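Local coordinates for protein putative peptidase (Chlamydophila abortus, PDB 3CE2) that is a putative zinc metallopeptidase of the M3B (PepF) family that probably degrades small bioactive peptides, at residues Phe548-Lys551 with Ile552-Glu556; Glu437-Leu440 with Met441-Leu445. All blocks are in the same frame, centred on the assembly; numbering follows the deposited sequence.

Contact 1 of 2, residues Phe548-Lys551 with Ile552-Glu556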
loop_
_atom_site.group_PDB
_atom_site.type_symbol
_atom_site.label_atom_id
_atom_site.label_comp_id
_atom_site.label_asym_id
_atom_site.label_seq_id
_atom_site.Cartn_x
_atom_site.Cartn_y
_atom_site.Cartn_z
ATOM N N PHE A 548 14.227 0.214 -10.537
ATOM C CA PHE A 548 15.183 -0.702 -9.909
ATOM C C PHE A 548 15.329 -1.978 -10.697
ATOM O O PHE A 548 16.434 -2.437 -10.978
ATOM C CB PHE A 548 14.695 -1.059 -8.528
ATOM C CG PHE A 548 15.145 -0.116 -7.474
ATOM C CD1 PHE A 548 16.481 0.235 -7.373
ATOM C CD2 PHE A 548 14.254 0.383 -6.556
ATOM C CE1 PHE A 548 16.905 1.090 -6.385
ATOM C CE2 PHE A 548 14.666 1.230 -5.563
ATOM C CZ PHE A 548 15.983 1.594 -5.481
ATOM N N LEU A 549 14.200 -2.545 -11.077
ATOM C CA LEU A 549 14.209 -3.818 -11.803
ATOM C C LEU A 549 14.891 -3.731 -13.176
ATOM O O LEU A 549 15.707 -4.590 -13.537
ATOM C CB LEU A 549 12.778 -4.370 -11.928
ATOM C CG LEU A 549 12.693 -5.690 -12.671
ATOM C CD1 LEU A 549 13.595 -6.740 -12.028
ATOM C CD2 LEU A 549 11.250 -6.163 -12.753
ATOM N N GLU A 550 14.564 -2.691 -13.936
ATOM C CA GLU A 550 15.133 -2.511 -15.270
ATOM C C GLU A 550 16.663 -2.400 -15.206
ATOM O O GLU A 550 17.369 -3.061 -15.964
ATOM C CB GLU A 550 14.523 -1.279 -15.931
ATOM C CG GLU A 550 15.059 -0.961 -17.334
ATOM C CD GLU A 550 14.449 -1.830 -18.426
ATOM O OE1 GLU A 550 13.785 -2.850 -18.107
ATOM O OE2 GLU A 550 14.633 -1.482 -19.612
ATOM N N LYS A 551 17.169 -1.588 -14.282
ATOM C CA LYS A 551 18.600 -1.479 -14.075
ATOM C C LYS A 551 19.208 -2.838 -13.752
ATOM O O LYS A 551 20.289 -3.169 -14.235
ATOM C CB LYS A 551 18.910 -0.492 -12.954
ATOM C CG LYS A 551 18.551 0.947 -13.273
ATOM C CD LYS A 551 18.877 1.917 -12.114
ATOM C CE LYS A 551 18.892 3.350 -12.654
ATOM N NZ LYS A 551 18.449 4.380 -11.674
ATOM N N ILE A 552 18.511 -3.634 -12.946
ATOM C CA ILE A 552 19.061 -4.909 -12.534
ATOM C C ILE A 552 19.077 -5.871 -13.709
ATOM O O ILE A 552 20.044 -6.599 -13.899
ATOM C CB ILE A 552 18.287 -5.515 -11.341
ATOM C CG1 ILE A 552 18.675 -4.804 -10.051
ATOM C CG2 ILE A 552 18.552 -7.032 -11.214
ATOM C CD1 ILE A 552 17.591 -4.852 -8.996
ATOM N N LEU A 553 18.014 -5.894 -14.507
ATOM C CA LEU A 553 18.007 -6.827 -15.652
ATOM C C LEU A 553 19.001 -6.449 -16.770
ATOM O O LEU A 553 19.278 -7.241 -17.651
ATOM C CB LEU A 553 16.603 -7.014 -16.217
ATOM C CG LEU A 553 15.582 -7.603 -15.247
ATOM C CD1 LEU A 553 14.122 -7.340 -15.712
ATOM C CD2 LEU A 553 15.854 -9.094 -15.019
ATOM N N ASN A 554 19.540 -5.240 -16.715
ATOM C CA ASN A 554 20.508 -4.783 -17.705
ATOM C C ASN A 554 21.927 -4.615 -17.164
ATOM O O ASN A 554 22.820 -4.160 -17.884
ATOM C CB ASN A 554 20.028 -3.466 -18.290
ATOM C CG ASN A 554 18.862 -3.655 -19.211
ATOM O OD1 ASN A 554 18.848 -4.580 -20.029
ATOM N ND2 ASN A 554 17.867 -2.789 -19.087
ATOM N N ASN A 555 22.111 -4.991 -15.897
ATOM C CA ASN A 555 23.368 -4.835 -15.162
ATOM C C ASN A 555 23.932 -3.441 -15.253
ATOM O O ASN A 555 25.106 -3.269 -15.546
ATOM C CB ASN A 555 24.404 -5.849 -15.633
ATOM C CG ASN A 555 23.761 -7.096 -16.172
ATOM O OD1 ASN A 555 23.312 -7.121 -17.318
ATOM N ND2 ASN A 555 23.677 -8.134 -15.344
ATOM N N GLU A 556 23.095 -2.448 -15.002
ATOM C CA GLU A 556 23.530 -1.073 -15.108
ATOM C C GLU A 556 24.277 -0.697 -13.864
ATOM O O GLU A 556 23.753 -0.852 -12.766
ATOM C CB GLU A 556 22.338 -0.168 -15.307
ATOM C CG GLU A 556 21.373 -0.760 -16.299
ATOM C CD GLU A 556 20.925 0.238 -17.325
ATOM O OE1 GLU A 556 20.758 1.424 -16.946
ATOM O OE2 GLU A 556 20.748 -0.167 -18.503
#
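Leu549 and Leu553, one helical turn apart, meet side chain to side chain: the branch carbon of Leu549, CG, lies 3.7 Å from the methyl CD1 of Leu553, and Leu549 CD1 is about as close to it. Leu549 CB points away from the next turn, but with CG anti to the backbone N (chi1 180°) the branch comes back along the helix and crosses Leu553 at a slant; Leu553 CG sits beside its own backbone N. Helix 431-447 packs against both. On the next face, Glu550 and Asn554 approach with carboxylate and amide planes nearly perpendicular, at 87°, and Glu550 OE2 stays 3.5 Å from Asn554 ND2. Ile552 folds back toward the preceding turn, its CD1 close to Phe548 O, the same oxygen that accepts the bond from Ile552 N. The ring of Phe548 turns away to meet Tyr563 and Phe566. At the helix end, Lys551 O receives a nearly straight bond from Glu556 N (3.0 Å, 177°) and a weak one from Asn554 N. Glu556 lays CG against Lys551 O, while its carboxylate forms a salt bridge with Lys594. Asn555, with positive phi, also donates its N to Ile552 O, completing the Schellman motif that terminates helix 536-553.

Contact 2 of 2, residues Glu437-Leu440 with Met441-Leu445; sequences EMLL and MDSML
Leu440 and Met444 supply the apolar side-chain contact along this buried turn of helix 431-447. They run side by side in the same direction, with Leu440 CD1 4.1 Å from Met444 SD. The thioether bends at its last torsion (chi3 79°), turning the terminal methyl out of the line of the chain. Both side chains face helix 394-416, where Leu440 touches Ser398 and Met444 touches Leu394. Met441 instead stretches out beyond CG toward Arg460 and Cys461 of helix 451-487.

The main chain contributes four successive i to i+4 hydrogen bonds. The shorter ones include Asp442 N to Met438 O and Ser443 N to Leu439 O, both 2.8 Å, whereas Met441 N to Glu437 O is 3.2 Å but nearly straight at 173°.

Polar side chains take their main partners from other parts of the chain. Ser443 has OG beside its backbone N (chi1 -68°), 3.9 Å from Leu439 CD1, and hydrogen-bonds through it to Ser340 O. Asp442 OD1 forms a salt bridge with Lys602, and OD2 makes a long, weak ion pair with Lys446. Glu437 OE2 accepts a hydrogen bond from ND1 of the zinc ligand His402. Glu437 is thus a second-shell residue that helps fix the imidazole's rotation, and its carboxylate would probably make His402 a stronger electron donor to the metal.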
loop_
_atom_site.group_PDB
_atom_site.type_symbol
_atom_site.label_atom_id
_atom_site.label_comp_id
_atom_site.label_asym_id
_atom_site.label_seq_id
_atom_site.Cartn_x
_atom_site.Cartn_y
_atom_site.Cartn_z
ATOM N N GLU A 437 7.023 -9.475 -7.831
ATOM C CA GLU A 437 5.984 -9.947 -8.739
ATOM C C GLU A 437 6.487 -9.821 -10.149
ATOM O O GLU A 437 6.389 -10.755 -10.921
ATOM C CB GLU A 437 4.730 -9.107 -8.641
ATOM C CG GLU A 437 3.740 -9.539 -7.578
ATOM C CD GLU A 437 2.734 -8.432 -7.257
ATOM O OE1 GLU A 437 1.865 -8.144 -8.110
ATOM O OE2 GLU A 437 2.831 -7.838 -6.161
ATOM N N MET A 438 7.009 -8.643 -10.483
ATOM C CA MET A 438 7.422 -8.314 -11.851
ATOM C C MET A 438 8.578 -9.169 -12.339
ATOM O O MET A 438 8.553 -9.690 -13.442
ATOM C CB MET A 438 7.750 -6.824 -11.960
ATOM C CG MET A 438 6.515 -5.933 -11.787
ATOM S SD MET A 438 5.404 -6.042 -13.210
ATOM C CE MET A 438 3.806 -6.155 -12.428
ATOM N N LEU A 439 9.588 -9.314 -11.500
ATOM C CA LEU A 439 10.708 -10.194 -11.763
ATOM C C LEU A 439 10.238 -11.608 -12.071
ATOM O O LEU A 439 10.696 -12.221 -13.023
ATOM C CB LEU A 439 11.612 -10.220 -10.538
ATOM C CG LEU A 439 12.979 -10.900 -10.651
ATOM C CD1 LEU A 439 13.623 -10.750 -12.056
ATOM C CD2 LEU A 439 13.896 -10.368 -9.538
ATOM N N LEU A 440 9.345 -12.143 -11.246
ATOM C CA LEU A 440 8.849 -13.503 -11.456
ATOM C C LEU A 440 8.259 -13.665 -12.873
ATOM O O LEU A 440 8.670 -14.547 -13.624
ATOM C CB LEU A 440 7.823 -13.841 -10.386
ATOM C CG LEU A 440 6.938 -15.061 -10.603
ATOM C CD1 LEU A 440 7.693 -16.312 -10.296
ATOM C CD2 LEU A 440 5.688 -14.990 -9.735
ATOM N N MET A 441 7.304 -12.810 -13.235
ATOM C CA MET A 441 6.772 -12.770 -14.597
ATOM C C MET A 441 7.867 -12.562 -15.667
ATOM O O MET A 441 7.913 -13.265 -16.671
ATOM C CB MET A 441 5.686 -11.699 -14.727
ATOM C CG MET A 441 4.330 -12.070 -14.143
ATOM S SD MET A 441 3.260 -10.597 -14.077
ATOM C CE MET A 441 2.063 -11.126 -12.855
ATOM N N ASP A 442 8.757 -11.615 -15.459
ATOM C CA ASP A 442 9.858 -11.451 -16.388
ATOM C C ASP A 442 10.627 -12.742 -16.637
ATOM O O ASP A 442 10.886 -13.107 -17.782
ATOM C CB ASP A 442 10.831 -10.401 -15.898
ATOM C CG ASP A 442 11.881 -10.085 -16.934
ATOM O OD1 ASP A 442 11.506 -9.429 -17.922
ATOM O OD2 ASP A 442 13.060 -10.497 -16.776
ATOM N N SER A 443 11.007 -13.423 -15.564
ATOM C CA SER A 443 11.781 -14.650 -15.669
ATOM C C SER A 443 10.995 -15.780 -16.296
ATOM O O SER A 443 11.565 -16.584 -17.031
ATOM C CB SER A 443 12.275 -15.101 -14.301
ATOM O OG SER A 443 13.233 -14.198 -13.793
ATOM N N MET A 444 9.695 -15.847 -16.000
ATOM C CA MET A 444 8.849 -16.920 -16.527
ATOM C C MET A 444 8.648 -16.779 -18.028
ATOM O O MET A 444 8.520 -17.780 -18.718
ATOM C CB MET A 444 7.496 -16.999 -15.811
ATOM C CG MET A 444 7.572 -17.636 -14.454
ATOM S SD MET A 444 5.953 -17.829 -13.686
ATOM C CE MET A 444 5.385 -19.295 -14.562
ATOM N N LEU A 445 8.608 -15.548 -18.525
ATOM C CA LEU A 445 8.540 -15.308 -19.964
ATOM C C LEU A 445 9.776 -15.826 -20.644
ATOM O O LEU A 445 9.693 -16.615 -21.569
ATOM C CB LEU A 445 8.506 -13.828 -20.252
ATOM C CG LEU A 445 7.176 -13.151 -20.080
ATOM C CD1 LEU A 445 7.321 -11.743 -20.633
ATOM C CD2 LEU A 445 6.127 -13.964 -20.832
#

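In the fold
Contacts 1 and 2 belong to two helices that pack together, 536-553 and 431-447, and their centres lie about 13 Å apart. Leu549 CD2 sits 3.6 Å from Met438 CB, while Leu553 CD1 touches Asp442 OD2 at 3.5 Å and Leu553 CD2 lies 4.1 Å from Leu439 CD1. Contact 2 is next to the active-site metal: the Glu437 side chain is about 6 Å from the zinc ion held by His402 and His406 of the HExxH helix and by Glu430, which immediately precedes helix 431-447. Contact 1 lies farther back, with the Phe548 side chain about 11 Å from that of Glu430.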